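Local coordinates for protein Old Yellow Enzyme (Pichia, PDB 6AGZ) that binds flavin mononucleotide in a TIM barrel and, as an Old Yellow Enzyme, catalyses the asymmetric reduction of enone compounds, at residues 10-15 / 327-332; 68-73 / 81-86; 134-139 / 202-207; 264-269 / 303-308. All blocks are in the same frame, centred on the assembly; numbering follows the deposited sequence.

In the fold
All four contacts belong to one eight-stranded parallel barrel, contact 2 at a strand end, and no two share a helix or strand. Contact 2 lies deepest, its centre about 12 Å from that of the chain, and it alone includes a residue of the flavin pocket; it mixes backbone bonds and apolar packing. Contact 4, also buried, packs two neighbouring barrel helices by apolar contacts and borders the second subunit. Contacts 1 and 3 are partly buried, each about 23 Å from the chain centre, and each adds one side-chain hydrogen bond to modest packing. Contact 1 fastens the N-terminal loop to helix 328-334, its nearest atoms about 7 Å from contact 4. Contact 3 joins two loops.

Contact 1 of 4, residues 10-15 / 327-332; sequences ADTNLF and HLIKDV
An ST turn at Thr12 docks the loop ahead of strand 18-20 on helix 328-334, which lies between the seventh and eighth strands of the TIM barrel. In that turn Thr12 OG1 accepts from Leu14 N at 3.2 Å, and it also bonds to Leu9 O. Thr12 CG2 meets Ile329 CD1 at 3.7 Å, the two side chains crossing at about a right angle. Deeper, Leu14 CD2 touches Leu328 CD2 at 3.9 Å, Val332 CG2 packs 3.8 Å from Leu14 N, and Ile340 of strand 338-341 lies on Leu14, Leu328 and Val332. The polar tie is Asn13 ND2 to Val332 O, 3.1 Å long and bent to 140° at the hydrogen; ND2 has a weak second acceptor in Asp335 O. An alanine in place of Asn13 would probably leave Val332 O without this side-chain donor, and the weak bond to Asp335 would go with it. Asn13 CB itself points toward the helix and lies 3.2 Å from Val332 O.

Contact 2 of 4, residues 68-73 / 81-86; sequences ATFGAP and GPMIYT. With FMN (flavin mononucleotide), chain C.
Phe70, Pro82 and Met83 form the apolar centre of a contact at the end of strand 63-70, the second strand of the TIM barrel, where the following loop returns to make a single beta bridge. Met83 CG touches Phe70 CB at 4.1 Å, and Pro82 sets its CG against Ala68 O. The Phe70 ring also meets Trp112 of strand 106-112, their planes about 15° apart. Farther out, Met83 SD lies 4.0 Å from Pro73 CD, and a bend at chi3 (-69°) carries Met83 CE to the CA of Pro73. The same proline turns CD onto Tyr85: CD stands 3.6 Å from the ring centroid and 11° off the ring normal, a CH-pi contact over the face. Ala72 CB packs beside it, 3.9 Å from Tyr85 CD1.

Thr69 CG2 rests on the backbone of Met83, while its OG1 bonds to Glu67 O and touches Pro82 CB. The polar edge is the bridge itself. Phe70 N donates to Pro82 O at 2.9 Å and Phe70 O accepts from Ile84 N at 3.2 Å, so one residue bonds to both neighbours of Met83, the pattern of a parallel bridge. Met83 CA adds a CA-H...O contact to Phe70 O at 3.3 Å. At the start of segment 68-73 the contact reaches the cofactor, where Ala68 CB lies 3.2 Å from O4 of the flavin.

Contact 3 of 4, residues 134-139 / 202-207; sequences SALYFS and ANKRTD
Arg205, whose CG lies 3.8 Å from Ser134 OG across the contact, ends in a flat guanidinium that meets the carboxylate of Asp207 side-on. NE reaches Asp207 OD1 at 3.3 Å and NH2 reaches Asp207 OD2 at 2.9 Å; both oxygens are met on the syn side, tilted 15° and 17° from the guanidinium plane. A second flat group near the contact, the amide of Asn203, makes an Asx turn: its OD1 accepts from Arg205 N at 2.9 Å, in the carbonyl plane, while ND2 bonds to Tyr209 O and Phe197 O. Between the segments the single hydrogen bond runs from Lys204 N to Ser134 OG, 2.8 Å long with an angle of 155° at the hydrogen. Next to it an inverse gamma turn centred on Ala135 (Leu136 N to Ser134 O, 2.7 Å) lets Leu136 reach back. Its CD1 touches Lys204 CG at 3.6 Å, the side chains crossing at about a right angle, and Lys204 NZ bonds to Thr200 O. A leucine in place of Arg205 would probably leave the Asp207 carboxylate without its charged mate. Arg205 NH1 bonds to Pro133 O and Met156 O, just past strands 130-132 and 153-155, so the loop between helices 193-198 and 213-216 is tied to the ends of that small parallel sheet.

Contact 4 of 4, residues 264-269 / 303-308; sequences YILSEL and SWMLQI
Apolar packing carries this contact, with Leu266 pushed from helix 258-274 against helix 303-308. The helices follow the fifth and sixth strands of the TIM barrel, and their segments run nearly parallel, the axes 9.5 Å apart at closest and crossing at -25°. Leu266 CD1 is the central contact point: it sits 3.6 Å from Met305 CB, 3.9 Å from Trp304 CZ3, and 3.8 Å from Met305 CE, which a bend at chi3 (76°) turns toward it. Met305 CG in turn lies 3.3 Å above the plane of the Trp304 ring, toward the rim. On the other flank Ile308 CG2, anti to its own backbone N, reaches Leu266 CB at 3.8 Å and approaches the backbone at Ser267 N to 3.5 Å. Leu240 of strand 236-240 packs on Leu266 from the barrel wall.

Polar groups look elsewhere. Trp304 NE1 bonds to Tyr243 OH of the same chain, whereas Ser267 OG bonds to His257 N of the second subunit. Packing also spans the dimer, for Ile308 lies on Ile259 and Trp304 on Gln307 of that other copy.

With none of the hydrogen bonds linking the two helices directly, their fit rests on the shapes of Leu266, Met305 and Ile308, and the polar atoms of Ser267 and Trp304 are spent on the partner subunit and on Tyr243.

Contact 1 of 4, residues 10-15 / 327-332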
loop_
_atom_site.group_PDB
_atom_site.type_symbol
_atom_site.label_atom_id
_atom_site.label_comp_id
_atom_site.label_asym_id
_atom_site.label_seq_id
_atom_site.Cartn_x
_atom_site.Cartn_y
_atom_site.Cartn_z
ATOM N N ALA A 10 -2.586 28.056 18.126
ATOM C CA ALA A 10 -1.667 27.846 19.239
ATOM C C ALA A 10 -2.154 26.755 20.184
ATOM O O ALA A 10 -1.358 26.224 20.966
ATOM C CB ALA A 10 -1.465 29.153 20.009
ATOM N N ASP A 11 -3.443 26.411 20.124
ATOM C CA ASP A 11 -4.004 25.368 20.975
ATOM C C ASP A 11 -3.555 23.969 20.573
ATOM O O ASP A 11 -3.704 23.035 21.368
ATOM C CB ASP A 11 -5.533 25.426 20.931
ATOM C CG ASP A 11 -6.104 26.502 21.795
ATOM O OD1 ASP A 11 -6.683 26.186 22.802
ATOM O OD2 ASP A 11 -5.980 27.662 21.468
ATOM N N THR A 12 -3.013 23.799 19.373
ATOM C CA THR A 12 -2.849 22.487 18.765
ATOM C C THR A 12 -1.388 22.050 18.785
ATOM O O THR A 12 -0.495 22.768 19.245
ATOM C CB THR A 12 -3.387 22.500 17.334
ATOM O OG1 THR A 12 -2.541 23.316 16.513
ATOM C CG2 THR A 12 -4.799 23.066 17.308
ATOM N N ASN A 13 -1.156 20.837 18.272
ATOM C CA ASN A 13 0.199 20.323 18.111
ATOM C C ASN A 13 1.019 21.154 17.136
ATOM O O ASN A 13 2.250 21.040 17.130
ATOM C CB ASN A 13 0.162 18.871 17.629
ATOM C CG ASN A 13 -0.028 17.882 18.761
ATOM O OD1 ASN A 13 -0.229 18.266 19.912
ATOM N ND2 ASN A 13 0.033 16.595 18.436
ATOM N N LEU A 14 0.369 21.979 16.308
ATOM C CA LEU A 14 1.098 22.778 15.329
ATOM C C LEU A 14 2.122 23.690 15.993
ATOM O O LEU A 14 3.148 24.014 15.386
ATOM C CB LEU A 14 0.122 23.604 14.490
ATOM C CG LEU A 14 0.750 24.339 13.303
ATOM C CD1 LEU A 14 1.251 23.339 12.272
ATOM C CD2 LEU A 14 -0.225 25.322 12.676
ATOM N N PHE A 15 1.871 24.103 17.235
ATOM C CA PHE A 15 2.816 24.919 17.986
ATOM C C PHE A 15 3.276 24.208 19.252
ATOM O O PHE A 15 3.522 24.838 20.282
ATOM C CB PHE A 15 2.220 26.286 18.303
ATOM C CG PHE A 15 2.105 27.167 17.101
ATOM C CD1 PHE A 15 3.206 27.868 16.637
ATOM C CD2 PHE A 15 0.910 27.270 16.413
ATOM C CE1 PHE A 15 3.111 28.669 15.520
ATOM C CE2 PHE A 15 0.808 28.069 15.295
ATOM C CZ PHE A 15 1.911 28.770 14.848
ATOM N N HIS A 327 -8.620 19.768 8.736
ATOM C CA HIS A 327 -7.762 18.633 8.438
ATOM C C HIS A 327 -6.326 18.902 8.859
ATOM O O HIS A 327 -5.578 17.954 9.123
ATOM C CB HIS A 327 -7.806 18.281 6.945
ATOM C CG HIS A 327 -8.959 17.403 6.564
ATOM N ND1 HIS A 327 -9.925 17.790 5.661
ATOM C CD2 HIS A 327 -9.300 16.155 6.965
ATOM C CE1 HIS A 327 -10.810 16.821 5.519
ATOM N NE2 HIS A 327 -10.454 15.817 6.301
ATOM N N LEU A 328 -5.939 20.178 8.933
ATOM C CA LEU A 328 -4.712 20.553 9.625
ATOM C C LEU A 328 -4.784 20.153 11.093
ATOM O O LEU A 328 -3.878 19.494 11.613
ATOM C CB LEU A 328 -4.480 22.059 9.478
ATOM C CG LEU A 328 -3.145 22.714 9.855
ATOM C CD1 LEU A 328 -3.054 24.079 9.195
ATOM C CD2 LEU A 328 -2.967 22.855 11.361
ATOM N N ILE A 329 -5.862 20.548 11.775
ATOM C CA ILE A 329 -6.035 20.203 13.185
ATOM C C ILE A 329 -6.052 18.690 13.357
ATOM O O ILE A 329 -5.325 18.130 14.189
ATOM C CB ILE A 329 -7.322 20.840 13.738
ATOM C CG1 ILE A 329 -7.386 22.325 13.384
ATOM C CG2 ILE A 329 -7.412 20.641 15.245
ATOM C CD1 ILE A 329 -6.247 23.129 13.949
ATOM N N LYS A 330 -6.883 18.010 12.563
ATOM C CA LYS A 330 -7.019 16.561 12.664
ATOM C C LYS A 330 -5.683 15.863 12.449
ATOM O O LYS A 330 -5.295 14.985 13.228
ATOM C CB LYS A 330 -8.053 16.074 11.649
ATOM C CG LYS A 330 -8.435 14.607 11.765
ATOM C CD LYS A 330 -9.200 14.158 10.527
ATOM C CE LYS A 330 -9.765 12.756 10.682
ATOM N NZ LYS A 330 -11.023 12.752 11.479
ATOM N N ASP A 331 -4.953 16.251 11.401
ATOM C CA ASP A 331 -3.729 15.532 11.058
ATOM C C ASP A 331 -2.598 15.848 12.031
ATOM O O ASP A 331 -1.862 14.944 12.443
ATOM C CB ASP A 331 -3.313 15.853 9.624
ATOM C CG ASP A 331 -4.281 15.295 8.599
ATOM O OD1 ASP A 331 -5.184 14.525 8.991
ATOM O OD2 ASP A 331 -4.138 15.624 7.403
ATOM N N VAL A 332 -2.436 17.118 12.408
ATOM C CA VAL A 332 -1.331 17.466 13.297
ATOM C C VAL A 332 -1.593 16.954 14.708
ATOM O O VAL A 332 -0.648 16.663 15.452
ATOM C CB VAL A 332 -1.067 18.985 13.280
ATOM C CG1 VAL A 332 -2.046 19.729 14.180
ATOM C CG2 VAL A 332 0.372 19.277 13.690
#

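Contact 2 of 4, residues 68-73 / 81-86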
loop_
_atom_site.group_PDB
_atom_site.type_symbol
_atom_site.label_atom_id
_atom_site.label_comp_id
_atom_site.label_asym_id
_atom_site.label_seq_id
_atom_site.Cartn_x
_atom_site.Cartn_y
_atom_site.Cartn_z
ATOM N N ALA A 68 14.052 23.945 -4.241
ATOM C CA ALA A 68 14.787 22.817 -4.796
ATOM C C ALA A 68 16.069 23.295 -5.470
ATOM O O ALA A 68 16.037 24.155 -6.355
ATOM C CB ALA A 68 13.908 22.060 -5.785
ATOM N N THR A 69 17.196 22.734 -5.042
ATOM C CA THR A 69 18.517 23.239 -5.392
ATOM C C THR A 69 19.283 22.184 -6.175
ATOM O O THR A 69 19.375 21.029 -5.744
ATOM C CB THR A 69 19.293 23.632 -4.129
ATOM O OG1 THR A 69 18.635 24.731 -3.484
ATOM C CG2 THR A 69 20.716 24.029 -4.470
ATOM N N PHE A 70 19.833 22.584 -7.321
ATOM C CA PHE A 70 20.625 21.673 -8.137
ATOM C C PHE A 70 21.879 21.240 -7.388
ATOM O O PHE A 70 22.607 22.072 -6.837
ATOM C CB PHE A 70 21.012 22.346 -9.457
ATOM C CG PHE A 70 19.842 22.851 -10.253
ATOM C CD1 PHE A 70 18.686 22.098 -10.371
ATOM C CD2 PHE A 70 19.900 24.083 -10.887
ATOM C CE1 PHE A 70 17.610 22.564 -11.105
ATOM C CE2 PHE A 70 18.827 24.556 -11.619
ATOM C CZ PHE A 70 17.680 23.796 -11.730
ATOM N N GLY A 71 22.131 19.930 -7.369
ATOM C CA GLY A 71 23.345 19.428 -6.750
ATOM C C GLY A 71 24.580 19.629 -7.600
ATOM O O GLY A 71 25.692 19.726 -7.070
ATOM N N ALA A 72 24.409 19.701 -8.915
ATOM C CA ALA A 72 25.512 19.873 -9.850
ATOM C C ALA A 72 24.942 20.453 -11.137
ATOM O O ALA A 72 23.720 20.469 -11.328
ATOM C CB ALA A 72 26.235 18.540 -10.113
ATOM N N PRO A 73 25.798 20.963 -12.032
ATOM C CA PRO A 73 25.282 21.454 -13.323
ATOM C C PRO A 73 24.451 20.431 -14.081
ATOM O O PRO A 73 23.437 20.797 -14.689
ATOM C CB PRO A 73 26.563 21.825 -14.081
ATOM C CG PRO A 73 27.506 22.232 -13.011
ATOM C CD PRO A 73 27.213 21.330 -11.837
ATOM N N GLY A 81 17.910 29.259 -11.407
ATOM C CA GLY A 81 17.704 28.283 -10.361
ATOM C C GLY A 81 18.848 28.283 -9.371
ATOM O O GLY A 81 19.876 28.953 -9.548
ATOM N N PRO A 82 18.679 27.529 -8.289
ATOM C CA PRO A 82 19.717 27.458 -7.258
ATOM C C PRO A 82 20.680 26.296 -7.472
ATOM O O PRO A 82 20.378 25.312 -8.150
ATOM C CB PRO A 82 18.910 27.261 -5.962
ATOM C CG PRO A 82 17.457 27.022 -6.401
ATOM C CD PRO A 82 17.469 26.803 -7.881
ATOM N N MET A 83 21.856 26.426 -6.859
ATOM C CA MET A 83 22.880 25.393 -6.946
ATOM C C MET A 83 23.773 25.466 -5.714
ATOM O O MET A 83 23.973 26.537 -5.136
ATOM C CB MET A 83 23.712 25.532 -8.228
ATOM C CG MET A 83 24.499 24.282 -8.593
ATOM S SD MET A 83 25.433 24.444 -10.131
ATOM C CE MET A 83 24.106 24.504 -11.330
ATOM N N ILE A 84 24.293 24.307 -5.309
ATOM C CA ILE A 84 25.138 24.182 -4.124
ATOM C C ILE A 84 26.483 23.586 -4.542
ATOM O O ILE A 84 27.118 22.839 -3.789
ATOM C CB ILE A 84 24.421 23.346 -3.038
ATOM C CG1 ILE A 84 25.151 23.409 -1.687
ATOM C CG2 ILE A 84 24.179 21.910 -3.511
ATOM C CD1 ILE A 84 24.829 24.638 -0.867
ATOM N N TYR A 85 26.933 23.919 -5.754
ATOM C CA TYR A 85 28.063 23.237 -6.380
ATOM C C TYR A 85 29.379 24.001 -6.244
ATOM O O TYR A 85 30.347 23.470 -5.693
ATOM C CB TYR A 85 27.740 22.980 -7.857
ATOM C CG TYR A 85 28.743 22.114 -8.579
ATOM C CD1 TYR A 85 28.836 20.755 -8.311
ATOM C CD2 TYR A 85 29.586 22.651 -9.542
ATOM C CE1 TYR A 85 29.749 19.958 -8.974
ATOM C CE2 TYR A 85 30.499 21.863 -10.212
ATOM C CZ TYR A 85 30.576 20.518 -9.923
ATOM O OH TYR A 85 31.486 19.729 -10.587
ATOM N N THR A 86 29.440 25.236 -6.738
ATOM C CA THR A 86 30.698 25.968 -6.726
ATOM C C THR A 86 30.965 26.563 -5.344
ATOM O O THR A 86 30.100 26.581 -4.464
ATOM C CB THR A 86 30.696 27.075 -7.781
ATOM O OG1 THR A 86 29.784 28.109 -7.394
ATOM C CG2 THR A 86 30.279 26.519 -9.135
HETATM N N1 FMN C . 7.798 21.220 -4.078
HETATM C C2 FMN C . 9.053 20.640 -4.082
HETATM O O2 FMN C . 9.214 19.520 -3.598
HETATM N N3 FMN C . 10.128 21.311 -4.628
HETATM C C4 FMN C . 9.949 22.566 -5.171
HETATM O O4 FMN C . 10.902 23.172 -5.660
HETATM C C4A FMN C . 8.689 23.150 -5.168
HETATM N N5 FMN C . 8.515 24.401 -5.711
HETATM C C5A FMN C . 7.269 24.989 -5.709
HETATM C C6 FMN C . 7.103 26.253 -6.260
HETATM C C7 FMN C . 5.850 26.852 -6.263
HETATM C C7M FMN C . 5.672 28.217 -6.855
HETATM C C8 FMN C . 4.761 26.186 -5.716
HETATM C C8M FMN C . 3.407 26.832 -5.719
HETATM C C9 FMN C . 4.928 24.922 -5.168
HETATM C C9A FMN C . 6.182 24.318 -5.160
HETATM N N10 FMN C . 6.354 23.057 -4.616
HETATM C C10 FMN C . 7.608 22.474 -4.620
HETATM C "C1'" FMN C . 5.186 22.331 -4.011
HETATM C "C2'" FMN C . 5.041 22.813 -2.564
HETATM O "O2'" FMN C . 6.207 22.476 -1.844
HETATM C "C3'" FMN C . 3.811 22.247 -1.858
HETATM O "O3'" FMN C . 3.918 20.846 -1.748
HETATM C "C4'" FMN C . 2.532 22.619 -2.602
HETATM O "O4'" FMN C . 2.552 23.992 -2.920
HETATM C "C5'" FMN C . 1.289 22.331 -1.769
HETATM O "O5'" FMN C . 1.391 22.989 -0.526
HETATM P P FMN C . 0.455 24.259 -0.205
HETATM O O1P FMN C . -0.986 23.888 -0.463
HETATM O O2P FMN C . 0.618 24.663 1.241
HETATM O O3P FMN C . 0.861 25.407 -1.098
#

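Contact 3 of 4, residues 134-139 / 202-207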
loop_
_atom_site.group_PDB
_atom_site.type_symbol
_atom_site.label_atom_id
_atom_site.label_comp_id
_atom_site.label_asym_id
_atom_site.label_seq_id
_atom_site.Cartn_x
_atom_site.Cartn_y
_atom_site.Cartn_z
ATOM N N SER A 134 14.934 6.494 -19.299
ATOM C CA SER A 134 14.736 5.996 -20.649
ATOM C C SER A 134 14.569 7.177 -21.595
ATOM O O SER A 134 14.188 8.276 -21.187
ATOM C CB SER A 134 13.520 5.064 -20.736
ATOM O OG SER A 134 13.685 3.935 -19.896
ATOM N N ALA A 135 14.858 6.935 -22.874
ATOM C CA ALA A 135 14.807 7.983 -23.895
ATOM C C ALA A 135 13.350 8.262 -24.264
ATOM O O ALA A 135 12.858 7.919 -25.341
ATOM C CB ALA A 135 15.629 7.584 -25.113
ATOM N N LEU A 136 12.655 8.912 -23.332
ATOM C CA LEU A 136 11.245 9.235 -23.483
ATOM C C LEU A 136 10.994 10.642 -22.964
ATOM O O LEU A 136 11.599 11.064 -21.975
ATOM C CB LEU A 136 10.354 8.239 -22.728
ATOM C CG LEU A 136 10.474 6.756 -23.085
ATOM C CD1 LEU A 136 9.650 5.919 -22.123
ATOM C CD2 LEU A 136 10.039 6.507 -24.521
ATOM N N TYR A 137 10.106 11.363 -23.640
ATOM C CA TYR A 137 9.684 12.689 -23.218
ATOM C C TYR A 137 8.340 12.596 -22.506
ATOM O O TYR A 137 7.552 11.680 -22.751
ATOM C CB TYR A 137 9.575 13.636 -24.416
ATOM C CG TYR A 137 10.844 13.755 -25.227
ATOM C CD1 TYR A 137 11.816 14.691 -24.900
ATOM C CD2 TYR A 137 11.071 12.933 -26.325
ATOM C CE1 TYR A 137 12.977 14.805 -25.640
ATOM C CE2 TYR A 137 12.229 13.039 -27.072
ATOM C CZ TYR A 137 13.178 13.978 -26.726
ATOM O OH TYR A 137 14.335 14.088 -27.465
ATOM N N PHE A 138 8.083 13.553 -21.613
ATOM C CA PHE A 138 6.793 13.568 -20.933
ATOM C C PHE A 138 5.703 14.253 -21.749
ATOM O O PHE A 138 4.528 14.155 -21.382
ATOM C CB PHE A 138 6.912 14.224 -19.547
ATOM C CG PHE A 138 7.263 15.692 -19.572
ATOM C CD1 PHE A 138 6.285 16.657 -19.760
ATOM C CD2 PHE A 138 8.567 16.107 -19.358
ATOM C CE1 PHE A 138 6.606 18.002 -19.769
ATOM C CE2 PHE A 138 8.895 17.451 -19.364
ATOM C CZ PHE A 138 7.912 18.400 -19.569
ATOM N N SER A 139 6.058 14.930 -22.838
ATOM C CA SER A 139 5.069 15.591 -23.680
ATOM C C SER A 139 5.669 15.826 -25.057
ATOM O O SER A 139 6.890 15.893 -25.220
ATOM C CB SER A 139 4.602 16.915 -23.066
ATOM O OG SER A 139 5.653 17.866 -23.043
ATOM N N ALA A 202 7.897 6.297 -17.124
ATOM C CA ALA A 202 9.149 6.905 -17.549
ATOM C C ALA A 202 10.313 5.926 -17.621
ATOM O O ALA A 202 11.284 6.199 -18.336
ATOM C CB ALA A 202 9.523 8.057 -16.609
ATOM N N ASN A 203 10.243 4.800 -16.912
ATOM C CA ASN A 203 11.364 3.873 -16.786
ATOM C C ASN A 203 11.047 2.594 -17.555
ATOM O O ASN A 203 10.250 1.768 -17.098
ATOM C CB ASN A 203 11.653 3.574 -15.314
ATOM C CG ASN A 203 12.946 2.802 -15.113
ATOM O OD1 ASN A 203 13.498 2.232 -16.052
ATOM N ND2 ASN A 203 13.437 2.784 -13.878
ATOM N N LYS A 204 11.683 2.431 -18.716
ATOM C CA LYS A 204 11.614 1.196 -19.486
ATOM C C LYS A 204 12.918 0.411 -19.433
ATOM O O LYS A 204 13.114 -0.500 -20.244
ATOM C CB LYS A 204 11.252 1.491 -20.943
ATOM C CG LYS A 204 10.116 2.479 -21.129
ATOM C CD LYS A 204 8.812 1.965 -20.547
ATOM C CE LYS A 204 7.699 2.983 -20.738
ATOM N NZ LYS A 204 6.453 2.596 -20.022
ATOM N N ARG A 205 13.817 0.750 -18.509
ATOM C CA ARG A 205 15.128 0.118 -18.462
ATOM C C ARG A 205 15.002 -1.376 -18.188
ATOM O O ARG A 205 14.084 -1.833 -17.501
ATOM C CB ARG A 205 15.998 0.770 -17.387
ATOM C CG ARG A 205 16.252 2.253 -17.603
ATOM C CD ARG A 205 17.116 2.837 -16.497
ATOM N NE ARG A 205 18.508 2.411 -16.608
ATOM C CZ ARG A 205 19.437 3.076 -17.286
ATOM N NH1 ARG A 205 19.123 4.203 -17.911
ATOM N NH2 ARG A 205 20.681 2.616 -17.338
ATOM N N THR A 206 15.945 -2.140 -18.736
ATOM C CA THR A 206 15.985 -3.585 -18.560
ATOM C C THR A 206 17.199 -4.042 -17.763
ATOM O O THR A 206 17.426 -5.251 -17.637
ATOM C CB THR A 206 15.948 -4.286 -19.920
ATOM O OG1 THR A 206 16.990 -3.770 -20.756
ATOM C CG2 THR A 206 14.600 -4.064 -20.596
ATOM N N ASP A 207 17.986 -3.113 -17.226
ATOM C CA ASP A 207 19.045 -3.455 -16.290
ATOM C C ASP A 207 18.473 -3.419 -14.872
ATOM O O ASP A 207 17.257 -3.383 -14.672
ATOM C CB ASP A 207 20.255 -2.536 -16.472
ATOM C CG ASP A 207 19.931 -1.062 -16.261
ATOM O OD1 ASP A 207 18.838 -0.734 -15.753
ATOM O OD2 ASP A 207 20.791 -0.223 -16.601
#

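Contact 4 of 4, residues 264-269 / 303-308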
loop_
_atom_site.group_PDB
_atom_site.type_symbol
_atom_site.label_atom_id
_atom_site.label_comp_id
_atom_site.label_asym_id
_atom_site.label_seq_id
_atom_site.Cartn_x
_atom_site.Cartn_y
_atom_site.Cartn_z
ATOM N N TYR A 264 6.659 -0.104 -1.183
ATOM C CA TYR A 264 7.956 -0.753 -1.029
ATOM C C TYR A 264 9.033 0.253 -0.650
ATOM O O TYR A 264 9.891 -0.042 0.191
ATOM C CB TYR A 264 8.338 -1.488 -2.313
ATOM C CG TYR A 264 9.799 -1.886 -2.375
ATOM C CD1 TYR A 264 10.253 -3.043 -1.752
ATOM C CD2 TYR A 264 10.725 -1.106 -3.058
ATOM C CE1 TYR A 264 11.587 -3.408 -1.805
ATOM C CE2 TYR A 264 12.058 -1.461 -3.115
ATOM C CZ TYR A 264 12.484 -2.613 -2.489
ATOM O OH TYR A 264 13.812 -2.967 -2.547
ATOM N N ILE A 265 9.020 1.439 -1.266
ATOM C CA ILE A 265 10.010 2.456 -0.908
ATOM C C ILE A 265 9.916 2.792 0.578
ATOM O O ILE A 265 10.921 2.783 1.305
ATOM C CB ILE A 265 9.836 3.710 -1.784
ATOM C CG1 ILE A 265 10.168 3.383 -3.240
ATOM C CG2 ILE A 265 10.716 4.842 -1.273
ATOM C CD1 ILE A 265 9.929 4.528 -4.196
ATOM N N LEU A 266 8.701 3.084 1.052
ATOM C CA LEU A 266 8.503 3.394 2.465
ATOM C C LEU A 266 8.916 2.227 3.352
ATOM O O LEU A 266 9.506 2.430 4.421
ATOM C CB LEU A 266 7.044 3.762 2.722
ATOM C CG LEU A 266 6.558 5.098 2.166
ATOM C CD1 LEU A 266 5.069 5.226 2.389
ATOM C CD2 LEU A 266 7.300 6.250 2.822
ATOM N N SER A 267 8.605 0.999 2.930
ATOM C CA SER A 267 9.014 -0.171 3.700
ATOM C C SER A 267 10.529 -0.245 3.828
ATOM O O SER A 267 11.053 -0.613 4.887
ATOM C CB SER A 267 8.467 -1.443 3.052
ATOM O OG SER A 267 8.852 -2.594 3.786
ATOM N N GLU A 268 11.251 0.107 2.762
ATOM C CA GLU A 268 12.709 0.061 2.812
ATOM C C GLU A 268 13.269 1.155 3.711
ATOM O O GLU A 268 14.219 0.917 4.470
ATOM C CB GLU A 268 13.281 0.172 1.401
ATOM C CG GLU A 268 13.191 -1.121 0.614
ATOM C CD GLU A 268 14.073 -2.205 1.197
ATOM O OE1 GLU A 268 15.311 -2.081 1.094
ATOM O OE2 GLU A 268 13.531 -3.174 1.772
ATOM N N LEU A 269 12.695 2.360 3.646
ATOM C CA LEU A 269 13.138 3.423 4.544
ATOM C C LEU A 269 12.890 3.047 6.002
ATOM O O LEU A 269 13.748 3.269 6.867
ATOM C CB LEU A 269 12.435 4.734 4.192
ATOM C CG LEU A 269 12.675 5.259 2.774
ATOM C CD1 LEU A 269 11.902 6.549 2.541
ATOM C CD2 LEU A 269 14.162 5.463 2.519
ATOM N N SER A 303 -3.128 7.679 4.218
ATOM C CA SER A 303 -3.113 6.949 5.484
ATOM C C SER A 303 -2.174 5.751 5.433
ATOM O O SER A 303 -1.390 5.526 6.364
ATOM C CB SER A 303 -4.529 6.497 5.847
ATOM O OG SER A 303 -5.079 5.683 4.826
ATOM N N TRP A 304 -2.221 4.986 4.337
ATOM C CA TRP A 304 -1.372 3.804 4.220
ATOM C C TRP A 304 0.100 4.162 4.370
ATOM O O TRP A 304 0.866 3.412 4.985
ATOM C CB TRP A 304 -1.620 3.107 2.882
ATOM C CG TRP A 304 -1.379 3.981 1.688
ATOM C CD1 TRP A 304 -2.284 4.800 1.079
ATOM C CD2 TRP A 304 -0.155 4.120 0.956
ATOM N NE1 TRP A 304 -1.700 5.443 0.015
ATOM C CE2 TRP A 304 -0.393 5.042 -0.083
ATOM C CE3 TRP A 304 1.118 3.555 1.078
ATOM C CZ2 TRP A 304 0.594 5.412 -0.995
ATOM C CZ3 TRP A 304 2.099 3.925 0.171
ATOM C CH2 TRP A 304 1.831 4.844 -0.851
ATOM N N MET A 305 0.509 5.312 3.825
ATOM C CA MET A 305 1.888 5.754 3.998
ATOM C C MET A 305 2.246 5.828 5.476
ATOM O O MET A 305 3.262 5.272 5.913
ATOM C CB MET A 305 2.097 7.109 3.319
ATOM C CG MET A 305 1.692 7.130 1.854
ATOM S SD MET A 305 2.121 8.660 0.996
ATOM C CE MET A 305 3.882 8.433 0.767
ATOM N N LEU A 306 1.387 6.469 6.272
ATOM C CA LEU A 306 1.651 6.589 7.700
ATOM C C LEU A 306 1.613 5.240 8.402
ATOM O O LEU A 306 2.164 5.111 9.501
ATOM C CB LEU A 306 0.650 7.549 8.348
ATOM C CG LEU A 306 0.710 9.056 8.056
ATOM C CD1 LEU A 306 0.810 9.835 9.360
ATOM C CD2 LEU A 306 1.847 9.451 7.117
ATOM N N GLN A 307 0.981 4.231 7.792
ATOM C CA GLN A 307 1.038 2.887 8.356
ATOM C C GLN A 307 2.444 2.312 8.287
ATOM O O GLN A 307 2.852 1.565 9.183
ATOM C CB GLN A 307 0.068 1.956 7.626
ATOM C CG GLN A 307 -1.384 2.085 8.045
ATOM C CD GLN A 307 -2.221 0.910 7.573
ATOM O OE1 GLN A 307 -3.271 1.087 6.955
ATOM N NE2 GLN A 307 -1.757 -0.300 7.864
ATOM N N ILE A 308 3.199 2.649 7.241
ATOM C CA ILE A 308 4.485 2.008 6.993
ATOM C C ILE A 308 5.595 2.792 7.678
ATOM O O ILE A 308 6.351 2.243 8.487
ATOM C CB ILE A 308 4.752 1.875 5.484
ATOM C CG1 ILE A 308 3.583 1.161 4.802
ATOM C CG2 ILE A 308 6.045 1.119 5.246
ATOM C CD1 ILE A 308 3.664 1.157 3.293
#